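Local coordinates for haloacid dehalogenase-like hydrolase (Salmonella enterica subsp. enterica serovar Typhi, PDB 4EZE), which probably dephosphorylates O-phosphoserine to serine in the last step of serine biosynthesis, as a magnesium-dependent member of the HAD-like hydrolase superfamily, at residues G204-T209 with S223-I228. Numbering follows the deposited sequence.
Sequences GLDIFT and SNTVEI
The backbones of G204-D206 and S223-T225 run side by side, with the CA atoms of D206 and T225 5.2 Å apart and a weak hydrogen bond from N224 N to G204 O. In this beta-alpha-beta unit of the HAD Rossmann-like fold the chain leaves strand 197-202, passes G204 close to D116, the predicted proton donor, enters helix 206-216 with L205 at the N-cap and then forms the parallel edge strand 220-224. The start of the helix meets the end of that strand and the following strand 226-229. D206 OD1 takes the N-H of V226 at 2.8 Å with an N-H...O angle of 159°, on the syn side of the carboxylate, 33° out of its plane. A chi1 of 56° puts CG between the backbone N and carbonyl carbon of D206 and swings the carboxylate toward V226 N and T225, whose CG2 packs on CG. T209 OG1 and S223 OG share a hydrogen bond of 3.1 Å, joining the first turn of the helix to the strand end. Apolar contacts flank the D206 bond: L205 CD2 touches V226 CG2 beside I160 of helix 152-161, and the I207 and I228 side chains cross nearly at right angles, their CD1 methyls 3.7 Å apart.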
loop_
_atom_site.group_PDB
_atom_site.type_symbol
_atom_site.label_atom_id
_atom_site.label_comp_id
_atom_site.label_asym_id
_atom_site.label_seq_id
_atom_site.Cartn_x
_atom_site.Cartn_y
_atom_site.Cartn_z
ATOM N N GLY A 204 10.611 5.138 -7.186
ATOM C CA GLY A 204 10.469 5.286 -8.636
ATOM C C GLY A 204 10.846 6.656 -9.181
ATOM O O GLY A 204 11.383 7.490 -8.461
ATOM N N LEU A 205 10.552 6.877 -10.462
ATOM C CA LEU A 205 10.835 8.128 -11.163
ATOM C C LEU A 205 9.896 9.271 -10.809
ATOM O O LEU A 205 8.690 9.095 -10.696
ATOM C CB LEU A 205 10.759 7.914 -12.677
ATOM C CG LEU A 205 11.802 6.993 -13.315
ATOM C CD1 LEU A 205 11.559 6.839 -14.801
ATOM C CD2 LEU A 205 13.191 7.537 -13.103
ATOM N N ASP A 206 10.452 10.472 -10.712
ATOM C CA ASP A 206 9.655 11.636 -10.375
ATOM C C ASP A 206 8.710 12.000 -11.499
ATOM O O ASP A 206 7.675 12.632 -11.279
ATOM C CB ASP A 206 10.554 12.833 -10.078
ATOM C CG ASP A 206 11.505 13.160 -11.244
ATOM O OD1 ASP A 206 12.434 12.362 -11.539
ATOM O OD2 ASP A 206 11.334 14.239 -11.851
ATOM N N ILE A 207 9.066 11.682 -12.731
ATOM C CA ILE A 207 8.165 12.073 -13.794
ATOM C C ILE A 207 6.849 11.347 -13.601
ATOM O O ILE A 207 5.787 11.941 -13.719
ATOM C CB ILE A 207 8.745 11.834 -15.196
ATOM C CG1 ILE A 207 7.845 12.480 -16.243
ATOM C CG2 ILE A 207 8.903 10.364 -15.467
ATOM C CD1 ILE A 207 8.404 12.438 -17.630
ATOM N N PHE A 208 6.920 10.062 -13.284
ATOM C CA PHE A 208 5.718 9.304 -12.988
ATOM C C PHE A 208 5.028 9.760 -11.718
ATOM O O PHE A 208 3.820 9.932 -11.690
ATOM C CB PHE A 208 6.048 7.825 -12.850
ATOM C CG PHE A 208 6.258 7.130 -14.147
ATOM C CD1 PHE A 208 7.215 7.566 -15.026
ATOM C CD2 PHE A 208 5.504 6.034 -14.483
ATOM C CE1 PHE A 208 7.412 6.929 -16.214
ATOM C CE2 PHE A 208 5.702 5.393 -15.675
ATOM C CZ PHE A 208 6.660 5.845 -16.542
ATOM N N THR A 209 5.811 9.968 -10.669
ATOM C CA THR A 209 5.257 10.306 -9.373
ATOM C C THR A 209 4.519 11.628 -9.356
ATOM O O THR A 209 3.411 11.719 -8.851
ATOM C CB THR A 209 6.370 10.381 -8.332
ATOM O OG1 THR A 209 6.995 9.105 -8.219
ATOM C CG2 THR A 209 5.817 10.776 -6.992
ATOM N N SER A 223 9.787 11.007 -4.666
ATOM C CA SER A 223 10.470 9.797 -5.126
ATOM C C SER A 223 11.903 10.137 -5.471
ATOM O O SER A 223 12.412 11.207 -5.075
ATOM C CB SER A 223 9.746 9.192 -6.329
ATOM O OG SER A 223 9.774 10.085 -7.430
ATOM N N ASN A 224 12.569 9.239 -6.196
ATOM C CA ASN A 224 13.880 9.586 -6.750
ATOM C C ASN A 224 13.692 10.603 -7.848
ATOM O O ASN A 224 12.620 10.690 -8.450
ATOM C CB ASN A 224 14.565 8.374 -7.335
ATOM C CG ASN A 224 15.197 7.512 -6.291
ATOM O OD1 ASN A 224 16.108 7.943 -5.602
ATOM N ND2 ASN A 224 14.741 6.261 -6.192
ATOM N N THR A 225 14.730 11.382 -8.123
ATOM C CA THR A 225 14.618 12.369 -9.169
ATOM C C THR A 225 15.674 12.068 -10.218
ATOM O O THR A 225 16.859 11.947 -9.896
ATOM C CB THR A 225 14.779 13.807 -8.641
ATOM O OG1 THR A 225 14.130 13.933 -7.367
ATOM C CG2 THR A 225 14.148 14.806 -9.611
ATOM N N VAL A 226 15.243 11.901 -11.463
ATOM C CA VAL A 226 16.196 11.731 -12.566
ATOM C C VAL A 226 15.973 12.856 -13.554
ATOM O O VAL A 226 14.874 13.011 -14.083
ATOM C CB VAL A 226 16.037 10.376 -13.238
ATOM C CG1 VAL A 226 17.069 10.225 -14.357
ATOM C CG2 VAL A 226 16.195 9.280 -12.181
ATOM N N GLU A 227 17.003 13.674 -13.756
ATOM C CA GLU A 227 16.848 14.881 -14.548
ATOM C C GLU A 227 16.532 14.541 -15.995
ATOM O O GLU A 227 17.020 13.560 -16.537
ATOM C CB GLU A 227 18.121 15.724 -14.497
ATOM C CG GLU A 227 18.042 16.961 -15.379
ATOM C CD GLU A 227 19.410 17.563 -15.681
ATOM O OE1 GLU A 227 20.440 16.884 -15.482
ATOM O OE2 GLU A 227 19.453 18.720 -16.129
ATOM N N ILE A 228 15.708 15.367 -16.606
ATOM C CA ILE A 228 15.412 15.273 -18.017
ATOM C C ILE A 228 15.879 16.570 -18.636
ATOM O O ILE A 228 15.492 17.652 -18.194
ATOM C CB ILE A 228 13.906 15.153 -18.269
ATOM C CG1 ILE A 228 13.442 13.716 -18.039
ATOM C CG2 ILE A 228 13.569 15.642 -19.671
ATOM C CD1 ILE A 228 11.941 13.588 -17.837
#